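Local coordinates for CLIP-associating protein (Drosophila melanogaster, PDB 4G3A), which tracks microtubule plus ends, stabilises dynamic microtubules and serves mitotic spindle assembly and kinetochore attachment, the chain described here being its N-terminal TOG domain, at residues A[188-191]-A[192-196]; A[53-56]-A[57-61]; A[139-142]-A[143-146]. One frame throughout, in Å; residues are numbered along the deposited sequence. Where two conformers were deposited one is given.

How the interactions relate
All three contacts are local, each between residues close in sequence in a TOG domain built of helices packed side by side. Interaction 1 is the most buried: mid-helix backbone bonds and aliphatic packing in helix 182-199, with polar side chains at one flank. Interactions 2 and 3 are partly buried and sit at helix ends. In 53-61 a threonine takes up a carbonyl at the C-terminal end of helix 47-58; in 139-146 an asparagine accepts N-H groups at the start of helix 142-159. Interactions 1 and 3 lie on neighbouring helices, their nearest atoms about 6 Å apart, whereas the centres of 1 and 2 are 34 Å apart, on opposite sides of the chain's centre.

Interaction 1. Residues A[188-191]-A[192-196]; sequences AIQT and LVEIY
Thr191 and Ile195 meet one turn apart on helix 182-199, which belongs to the third HEAT repeat of this TOG domain. Their backbones are joined by a bond of 2.8 Å from Ile195 N to Thr191 O, and their side chains add a looser contact, Thr191 CG2 lying 4.2 Å from Ile195 CD1. With a chi1 of -62°, Thr191 turns CG2 away from its own N and places OG1 beside it, where the hydroxyl bonds to Ala187 O; this buried polar atom is therefore satisfied within the helix. Thr191 also packs on Leu149 and Val153 of helix 142-159.

Leu192 repeats the helical bond, from its N to Ala188 O at 3.1 Å, and the same i to i+4 bonding runs on through Val193 and Glu194. Leu192 CG lies 3.5 Å from that same Ala188 O, and the Leu192 side chain packs on Val173 and Cys174 of helix 170-175.

A side-chain bond lies at the more exposed flank. Gln190 was modelled in two conformers; in the one described the chain is bent at chi2 (57°), and whether the other keeps the bond is not known. Glu194 has other partners, its OE1 meeting Lys197 NZ and His157 NE2. Gln190 NE2 reaches Glu194 OE2 at 2.8 Å, the oxygen lying close to the amide plane while the nitrogen stands 45° out of the carboxylate plane.

Interaction 2. Residues A[53-56]-A[57-61]; sequences GLMP and WLTGS
Leu58 N and Thr59 N reach back four residues to Leu54 O and Met55 O, at 2.9 Å and 2.8 Å. These bonds close the last turn of helix 47-58, in the first HEAT repeat. Pro56, having no N-H to give to the preceding turn, kinks the helix here, and Thr59 is the first residue to leave helical backbone angles.

Thr59 also bonds through its side chain. Its OG1 sits between its own N and carbonyl carbon (chi1 71°), a rotamer that brings the hydroxyl to Met55 O at 2.9 Å, with the donor 36° above the carbonyl plane. The same rotamer puts Thr59 CG2 against the methyl of Met55, CE to CG2 3.7 Å. Met55 is present as selenomethionine, and its chain, bent at chi2 and chi3, also carries SE to within 4.3 Å of Leu58 CD2. His94 of helix 88-98 touches Met55, Leu58 and Thr59.

Trp57 lies on another side of the turn. Leu54 CD2 approaches Trp57 CE3 obliquely at 4.0 Å, and Gly53 O stands over one ring face, offset toward the rim, 4.1 Å from Trp57 CD1. Helices 9-18 and 21-36 pack on the indole too, through Met16 and Leu31 among others.

Two donors from a single threonine thus grip Met55 O, and the apolar contact of Thr59 falls on Met55 as well. Around the helix end Arg98 NH2 bonds to Leu58 O and Gly60 O, so side chains satisfy carbonyls where the helical N-H groups run out.

Interaction 3. Residues A[139-142]-A[143-146]; sequences HKNA and KVRE
His139 and Val144 make the apolar contact. Val144 CG2 sits over the centre of the imidazole, 3.7 Å from the ring centroid and only 9° off the ring normal, a CH-pi contact, while Val144 CG1 touches His139 CG at 3.6 Å. The ring is held at its edge as well: Asn141 N donates to His139 ND1 at 3.0 Å in the ring plane, and NE2 bonds to Asp97 OD1. An ND1 that accepts is consistent with the proton being on NE2.

The first-turn N-H groups are taken up by Asn141, at the N-cap of helix 142-159. Its CG lies opposite its own N (chi1 -174°), which brings OD1 in front of the first amides: Lys143 N donates to Asn141 OD1 at 2.7 Å, in the carbonyl plane though through a bent N-H, and Val144 N reaches the same oxygen only weakly. This is an asparagine N-cap of an alpha-helix, here opening one of the long helices of the TOG domain. Regular helical bonding then takes over, Arg145 N pairing with Asn141 O and Glu146 N with Ala142 O.

Charged groups account for the rest. Arg145 bends at chi3 (-63°) and curls back over the turn, so that NH1 donates to His139 O at 2.8 Å, close to the guanidinium plane. One guanidinium face rests on Ala142, with Ala142 CB 3.4 Å from Arg145 NH2. Arg145 NE forms a salt bridge with Asp179, tying the turn to the loop before helix 182-199. Farther along, a water donates to Glu146 OE1 at 2.7 Å and more weakly to Ala142 O, and Lys143 NZ stands 3.6 Å from that Glu146 OE1, a long salt bridge.

Interaction 1. Residues A[188-191]-A[192-196]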
ATOM      1  N   ALA A 188     -13.990  -8.422   1.344  1.00 32.77           N
ATOM      2  CA  ALA A 188     -14.576  -7.714   2.472  1.00 28.66           C
ATOM      3  C   ALA A 188     -14.924  -8.725   3.570  1.00 34.21           C
ATOM      4  O   ALA A 188     -14.703  -8.471   4.759  1.00 27.78           O
ATOM      5  CB  ALA A 188     -15.818  -6.950   2.024  1.00 27.99           C
ATOM      6  N   ILE A 189     -15.469  -9.866   3.158  1.00 29.67           N
ATOM      7  CA  ILE A 189     -15.792 -10.944   4.090  1.00 37.72           C
ATOM      8  C   ILE A 189     -14.544 -11.390   4.830  1.00 33.80           C
ATOM      9  O   ILE A 189     -14.510 -11.390   6.056  1.00 40.73           O
ATOM     10  CB  ILE A 189     -16.391 -12.168   3.368  1.00 38.66           C
ATOM     11  CG1 ILE A 189     -17.748 -11.814   2.765  1.00 45.01           C
ATOM     12  CG2 ILE A 189     -16.537 -13.335   4.339  1.00 41.87           C
ATOM     13  CD1 ILE A 189     -18.291 -12.860   1.824  1.00 56.00           C
ATOM     14  N   GLN A 190     -13.523 -11.772   4.074  1.00 39.97           N
ATOM     15  CA  GLN A 190     -12.287 -12.235   4.686  0.64 39.69           C
ATOM     16  C   GLN A 190     -11.641 -11.172   5.575  1.00 41.89           C
ATOM     17  O   GLN A 190     -11.027 -11.513   6.589  1.00 44.65           O
ATOM     18  CB  GLN A 190     -11.296 -12.747   3.640  0.64 41.56           C
ATOM     19  CG  GLN A 190     -10.178 -13.569   4.247  0.64 39.62           C
ATOM     20  CD  GLN A 190     -10.715 -14.746   5.043  0.64 40.94           C
ATOM     21  OE1 GLN A 190     -11.775 -15.287   4.729  0.64 48.40           O
ATOM     22  NE2 GLN A 190      -9.994 -15.144   6.077  0.64 27.94           N
ATOM     23  N   THR A 191     -11.801  -9.896   5.232  1.00 32.48           N
ATOM     24  CA  THR A 191     -11.239  -8.811   6.046  1.00 30.45           C
ATOM     25  C   THR A 191     -11.886  -8.743   7.435  1.00 33.10           C
ATOM     26  O   THR A 191     -11.203  -8.560   8.447  1.00 34.03           O
ATOM     27  CB  THR A 191     -11.393  -7.428   5.351  1.00 32.84           C
ATOM     28  OG1 THR A 191     -10.678  -7.427   4.114  1.00 36.25           O
ATOM     29  CG2 THR A 191     -10.863  -6.320   6.233  1.00 24.61           C
ATOM     30  N   LEU A 192     -13.209  -8.885   7.480  1.00 29.44           N
ATOM     31  CA  LEU A 192     -13.923  -8.924   8.758  1.00 25.56           C
ATOM     32  C   LEU A 192     -13.498 -10.144   9.573  1.00 31.28           C
ATOM     33  O   LEU A 192     -13.366 -10.079  10.799  1.00 26.73           O
ATOM     34  CB  LEU A 192     -15.427  -8.932   8.523  1.00 27.45           C
ATOM     35  CG  LEU A 192     -15.930  -7.598   7.961  1.00 29.35           C
ATOM     36  CD1 LEU A 192     -17.361  -7.751   7.489  1.00 29.61           C
ATOM     37  CD2 LEU A 192     -15.811  -6.503   9.021  1.00 27.49           C
ATOM     38  N   VAL A 193     -13.265 -11.249   8.881  1.00 33.65           N
ATOM     39  CA  VAL A 193     -12.796 -12.458   9.540  1.00 37.50           C
ATOM     40  C   VAL A 193     -11.411 -12.224  10.146  1.00 35.64           C
ATOM     41  O   VAL A 193     -11.172 -12.578  11.303  1.00 34.02           O
ATOM     42  CB  VAL A 193     -12.812 -13.676   8.584  1.00 40.16           C
ATOM     43  CG1 VAL A 193     -12.067 -14.856   9.198  1.00 48.94           C
ATOM     44  CG2 VAL A 193     -14.248 -14.070   8.246  1.00 33.78           C
ATOM     45  N   GLU A 194     -10.515 -11.593   9.386  1.00 33.75           N
ATOM     46  CA  GLU A 194      -9.186 -11.249   9.893  1.00 29.77           C
ATOM     47  C   GLU A 194      -9.267 -10.273  11.069  1.00 33.20           C
ATOM     48  O   GLU A 194      -8.509 -10.394  12.032  1.00 30.11           O
ATOM     49  CB  GLU A 194      -8.305 -10.644   8.786  1.00 36.25           C
ATOM     50  CG  GLU A 194      -8.236 -11.458   7.501  1.00 40.89           C
ATOM     51  CD  GLU A 194      -7.560 -12.817   7.672  1.00 48.48           C
ATOM     52  OE1 GLU A 194      -6.843 -13.030   8.677  1.00 37.52           O
ATOM     53  OE2 GLU A 194      -7.746 -13.674   6.782  1.00 56.39           O
ATOM     54  N   ILE A 195     -10.190  -9.311  10.996  1.00 33.52           N
ATOM     55  CA  ILE A 195     -10.389  -8.365  12.092  1.00 27.25           C
ATOM     56  C   ILE A 195     -10.935  -9.107  13.322  1.00 31.31           C
ATOM     57  O   ILE A 195     -10.565  -8.817  14.459  1.00 34.31           O
ATOM     58  CB  ILE A 195     -11.345  -7.221  11.703  1.00 31.54           C
ATOM     59  CG1 ILE A 195     -10.617  -6.180  10.826  1.00 34.11           C
ATOM     60  CG2 ILE A 195     -11.926  -6.568  12.952  1.00 33.15           C
ATOM     61  CD1 ILE A 195     -11.580  -5.147  10.179  1.00 32.76           C
ATOM     62  N   TYR A 196     -11.799 -10.079  13.098  1.00 30.13           N
ATOM     63  CA  TYR A 196     -12.273 -10.887  14.228  1.00 33.91           C
ATOM     64  C   TYR A 196     -11.108 -11.501  15.020  1.00 39.83           C
ATOM     65  O   TYR A 196     -11.153 -11.584  16.251  1.00 36.40           O
ATOM     66  CB  TYR A 196     -13.235 -11.975  13.764  1.00 32.16           C
ATOM     67  CG  TYR A 196     -13.680 -12.907  14.885  1.00 30.74           C
ATOM     68  CD1 TYR A 196     -14.672 -12.530  15.778  1.00 29.31           C
ATOM     69  CD2 TYR A 196     -13.094 -14.150  15.042  1.00 36.20           C
ATOM     70  CE1 TYR A 196     -15.075 -13.380  16.810  1.00 37.62           C
ATOM     71  CE2 TYR A 196     -13.481 -15.005  16.065  1.00 40.97           C
ATOM     72  CZ  TYR A 196     -14.468 -14.619  16.946  1.00 40.58           C
ATOM     73  OH  TYR A 196     -14.841 -15.480  17.959  1.00 34.87           O
TER

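Interaction 2. Residues A[53-56]-A[57-61]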
ATOM      1  N   GLY A  53      12.428  13.178 -10.381  1.00 58.15           N
ATOM      2  CA  GLY A  53      12.846  12.313 -11.474  1.00 51.61           C
ATOM      3  C   GLY A  53      12.114  10.983 -11.503  1.00 48.40           C
ATOM      4  O   GLY A  53      11.818  10.450 -12.573  1.00 42.27           O
ATOM      5  N   LEU A  54      11.828  10.436 -10.327  1.00 39.61           N
ATOM      6  CA  LEU A  54      11.169   9.142 -10.235  1.00 42.89           C
ATOM      7  C   LEU A  54       9.702   9.230 -10.671  1.00 50.98           C
ATOM      8  O   LEU A  54       9.104   8.237 -11.088  1.00 52.83           O
ATOM      9  CB  LEU A  54      11.251   8.605  -8.801  1.00 40.35           C
ATOM     10  CG  LEU A  54      12.630   8.165  -8.315  1.00 42.08           C
ATOM     11  CD1 LEU A  54      12.615   7.908  -6.821  1.00 38.95           C
ATOM     12  CD2 LEU A  54      13.085   6.928  -9.070  1.00 37.49           C
HETATM   13  N   MSE A  55       9.133  10.426 -10.569  1.00 49.32           N
HETATM   14  CA  MSE A  55       7.696  10.616 -10.759  1.00 48.35           C
HETATM   15  C   MSE A  55       7.177  10.213 -12.145  1.00 49.76           C
HETATM   16  O   MSE A  55       6.171   9.516 -12.243  1.00 51.65           O
HETATM   17  CB  MSE A  55       7.280  12.041 -10.385  1.00 47.87           C
HETATM   18  CG  MSE A  55       7.379  12.318  -8.893  1.00 47.88           C
HETATM   19 SE   MSE A  55       6.304  11.056  -7.838  1.00 59.93          SE
HETATM   20  CE  MSE A  55       4.621  11.303  -8.789  1.00 57.38           C
ATOM     21  N   PRO A  56       7.860  10.647 -13.221  1.00 50.38           N
ATOM     22  CA  PRO A  56       7.452  10.188 -14.556  1.00 52.02           C
ATOM     23  C   PRO A  56       7.565   8.670 -14.730  1.00 52.02           C
ATOM     24  O   PRO A  56       6.814   8.087 -15.509  1.00 54.89           O
ATOM     25  CB  PRO A  56       8.433  10.910 -15.488  1.00 55.28           C
ATOM     26  CG  PRO A  56       8.810  12.137 -14.742  1.00 54.33           C
ATOM     27  CD  PRO A  56       8.855  11.733 -13.293  1.00 49.47           C
ATOM     28  N   TRP A  57       8.503   8.042 -14.029  1.00 46.90           N
ATOM     29  CA  TRP A  57       8.637   6.593 -14.078  1.00 41.27           C
ATOM     30  C   TRP A  57       7.417   5.964 -13.391  1.00 44.70           C
ATOM     31  O   TRP A  57       6.764   5.060 -13.918  1.00 41.20           O
ATOM     32  CB  TRP A  57       9.907   6.160 -13.343  1.00 44.46           C
ATOM     33  CG  TRP A  57      11.208   6.505 -14.034  1.00 50.02           C
ATOM     34  CD1 TRP A  57      11.378   7.306 -15.127  1.00 54.87           C
ATOM     35  CD2 TRP A  57      12.517   6.043 -13.667  1.00 51.25           C
ATOM     36  NE1 TRP A  57      12.715   7.376 -15.460  1.00 53.00           N
ATOM     37  CE2 TRP A  57      13.433   6.608 -14.582  1.00 49.92           C
ATOM     38  CE3 TRP A  57      13.003   5.208 -12.654  1.00 46.33           C
ATOM     39  CZ2 TRP A  57      14.801   6.362 -14.514  1.00 48.78           C
ATOM     40  CZ3 TRP A  57      14.366   4.965 -12.588  1.00 49.68           C
ATOM     41  CH2 TRP A  57      15.250   5.543 -13.511  1.00 46.93           C
ATOM     42  N   LEU A  58       7.123   6.447 -12.193  1.00 43.54           N
ATOM     43  CA  LEU A  58       6.025   5.900 -11.409  1.00 43.95           C
ATOM     44  C   LEU A  58       4.692   6.118 -12.120  1.00 53.40           C
ATOM     45  O   LEU A  58       3.889   5.196 -12.238  1.00 52.82           O
ATOM     46  CB  LEU A  58       5.992   6.552 -10.034  1.00 40.46           C
ATOM     47  CG  LEU A  58       4.827   6.150  -9.132  1.00 35.43           C
ATOM     48  CD1 LEU A  58       4.923   4.677  -8.813  1.00 33.55           C
ATOM     49  CD2 LEU A  58       4.842   6.987  -7.874  1.00 34.59           C
ATOM     50  N   THR A  59       4.469   7.338 -12.603  1.00 51.74           N
ATOM     51  CA  THR A  59       3.219   7.685 -13.277  1.00 57.68           C
ATOM     52  C   THR A  59       3.243   7.314 -14.760  1.00 61.08           C
ATOM     53  O   THR A  59       2.370   7.726 -15.522  1.00 58.62           O
ATOM     54  CB  THR A  59       2.923   9.189 -13.152  1.00 61.21           C
ATOM     55  OG1 THR A  59       3.843   9.928 -13.966  1.00 55.57           O
ATOM     56  CG2 THR A  59       3.046   9.637 -11.698  1.00 60.77           C
ATOM     57  N   GLY A  60       4.233   6.520 -15.160  1.00 63.82           N
ATOM     58  CA  GLY A  60       4.474   6.241 -16.565  1.00 67.80           C
ATOM     59  C   GLY A  60       3.728   5.054 -17.146  1.00 64.60           C
ATOM     60  O   GLY A  60       2.976   4.374 -16.452  1.00 62.92           O
ATOM     61  N   SER A  61       3.948   4.810 -18.436  1.00 59.00           N
ATOM     62  CA  SER A  61       3.254   3.758 -19.172  1.00 65.68           C
ATOM     63  C   SER A  61       4.065   2.468 -19.265  1.00 65.49           C
ATOM     64  O   SER A  61       3.542   1.423 -19.642  1.00 72.76           O
ATOM     65  CB  SER A  61       2.893   4.253 -20.575  1.00 83.39           C
ATOM     66  OG  SER A  61       2.892   3.193 -21.519  1.00 90.75           O
TER

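Interaction 3. Residues A[139-142]-A[143-146]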
ATOM      1  N   HIS A 139     -12.564   3.829  -4.670  1.00 32.25           N
ATOM      2  CA  HIS A 139     -11.814   3.880  -5.927  1.00 32.26           C
ATOM      3  C   HIS A 139     -12.594   3.208  -7.066  1.00 33.00           C
ATOM      4  O   HIS A 139     -13.325   2.225  -6.853  1.00 28.05           O
ATOM      5  CB  HIS A 139     -10.446   3.219  -5.756  1.00 29.14           C
ATOM      6  CG  HIS A 139      -9.440   3.640  -6.796  1.00 30.03           C
ATOM      7  ND1 HIS A 139      -9.500   3.205  -8.091  1.00 27.60           N
ATOM      8  CD2 HIS A 139      -8.360   4.455  -6.705  1.00 27.80           C
ATOM      9  CE1 HIS A 139      -8.486   3.731  -8.778  1.00 35.23           C
ATOM     10  NE2 HIS A 139      -7.790   4.496  -7.955  1.00 32.72           N
ATOM     11  N   LYS A 140     -12.449   3.745  -8.274  1.00 28.47           N
ATOM     12  CA  LYS A 140     -13.190   3.251  -9.434  1.00 30.91           C
ATOM     13  C   LYS A 140     -12.753   1.845  -9.848  1.00 27.35           C
ATOM     14  O   LYS A 140     -13.526   1.088 -10.455  1.00 27.53           O
ATOM     15  CB  LYS A 140     -13.004   4.198 -10.626  1.00 28.29           C
ATOM     16  CG  LYS A 140     -11.598   4.183 -11.197  1.00 28.64           C
ATOM     17  CD  LYS A 140     -11.495   5.138 -12.398  1.00 41.25           C
ATOM     18  CE  LYS A 140     -10.070   5.230 -12.908  1.00 51.91           C
ATOM     19  NZ  LYS A 140      -9.186   5.885 -11.909  1.00 59.99           N
ATOM     20  N   ASN A 141     -11.519   1.499  -9.502  1.00 26.86           N
ATOM     21  CA  ASN A 141     -10.949   0.215  -9.876  1.00 28.36           C
ATOM     22  C   ASN A 141     -11.133  -0.812  -8.748  1.00 30.87           C
ATOM     23  O   ASN A 141     -10.676  -0.588  -7.629  1.00 27.35           O
ATOM     24  CB  ASN A 141      -9.468   0.407 -10.213  1.00 33.37           C
ATOM     25  CG  ASN A 141      -8.822  -0.854 -10.749  1.00 43.44           C
ATOM     26  OD1 ASN A 141      -8.769  -1.879 -10.073  1.00 42.71           O
ATOM     27  ND2 ASN A 141      -8.312  -0.778 -11.970  1.00 51.70           N
ATOM     28  N   ALA A 142     -11.821  -1.918  -9.042  1.00 26.77           N
ATOM     29  CA  ALA A 142     -12.114  -2.940  -8.035  1.00 29.81           C
ATOM     30  C   ALA A 142     -10.840  -3.542  -7.445  1.00 28.68           C
ATOM     31  O   ALA A 142     -10.838  -4.001  -6.306  1.00 27.20           O
ATOM     32  CB  ALA A 142     -12.998  -4.048  -8.626  1.00 27.28           C
ATOM     33  N   LYS A 143      -9.762  -3.560  -8.226  1.00 29.99           N
ATOM     34  CA  LYS A 143      -8.523  -4.155  -7.739  1.00 31.17           C
ATOM     35  C   LYS A 143      -7.876  -3.262  -6.677  1.00 29.25           C
ATOM     36  O   LYS A 143      -7.268  -3.760  -5.740  1.00 26.34           O
ATOM     37  CB  LYS A 143      -7.548  -4.482  -8.874  1.00 34.55           C
ATOM     38  CG  LYS A 143      -6.410  -5.428  -8.463  1.00 34.82           C
ATOM     39  CD  LYS A 143      -6.920  -6.796  -8.021  1.00 31.07           C
ATOM     40  CE  LYS A 143      -5.768  -7.780  -7.839  1.00 49.76           C
ATOM     41  NZ  LYS A 143      -6.180  -9.125  -7.324  1.00 47.52           N
ATOM     42  N   VAL A 144      -8.019  -1.947  -6.813  1.00 25.42           N
ATOM     43  CA  VAL A 144      -7.612  -1.062  -5.732  1.00 25.04           C
ATOM     44  C   VAL A 144      -8.434  -1.317  -4.469  1.00 22.85           C
ATOM     45  O   VAL A 144      -7.882  -1.421  -3.368  1.00 22.93           O
ATOM     46  CB  VAL A 144      -7.750   0.417  -6.107  1.00 29.60           C
ATOM     47  CG1 VAL A 144      -7.470   1.300  -4.894  1.00 24.20           C
ATOM     48  CG2 VAL A 144      -6.810   0.771  -7.266  1.00 26.23           C
ATOM     49  N   ARG A 145      -9.753  -1.403  -4.621  1.00 23.41           N
ATOM     50  CA  ARG A 145     -10.611  -1.608  -3.453  1.00 22.67           C
ATOM     51  C   ARG A 145     -10.228  -2.911  -2.749  1.00 25.86           C
ATOM     52  O   ARG A 145     -10.101  -2.955  -1.535  1.00 25.52           O
ATOM     53  CB  ARG A 145     -12.091  -1.584  -3.853  1.00 29.75           C
ATOM     54  CG  ARG A 145     -12.493  -0.296  -4.619  1.00 29.20           C
ATOM     55  CD  ARG A 145     -14.011  -0.116  -4.676  1.00 28.92           C
ATOM     56  NE  ARG A 145     -14.712  -1.174  -5.396  1.00 23.41           N
ATOM     57  CZ  ARG A 145     -14.863  -1.216  -6.720  1.00 31.06           C
ATOM     58  NH1 ARG A 145     -14.330  -0.271  -7.484  1.00 33.69           N
ATOM     59  NH2 ARG A 145     -15.538  -2.211  -7.286  1.00 29.28           N
ATOM     60  N   GLU A 146     -10.008  -3.966  -3.523  1.00 24.09           N
ATOM     61  CA  GLU A 146      -9.616  -5.251  -2.958  1.00 24.56           C
ATOM     62  C   GLU A 146      -8.222  -5.224  -2.318  1.00 24.75           C
ATOM     63  O   GLU A 146      -8.016  -5.772  -1.234  1.00 27.98           O
ATOM     64  CB  GLU A 146      -9.644  -6.327  -4.036  1.00 25.82           C
ATOM     65  CG  GLU A 146      -9.257  -7.693  -3.500  1.00 33.21           C
ATOM     66  CD  GLU A 146      -9.201  -8.743  -4.580  1.00 45.74           C
ATOM     67  OE1 GLU A 146      -9.390  -8.388  -5.761  1.00 43.88           O
ATOM     68  OE2 GLU A 146      -8.966  -9.922  -4.247  1.00 56.83           O
TER
HETATM   69  O   HOH W   1     -11.029  -6.830  -7.187  1.00 39.08           O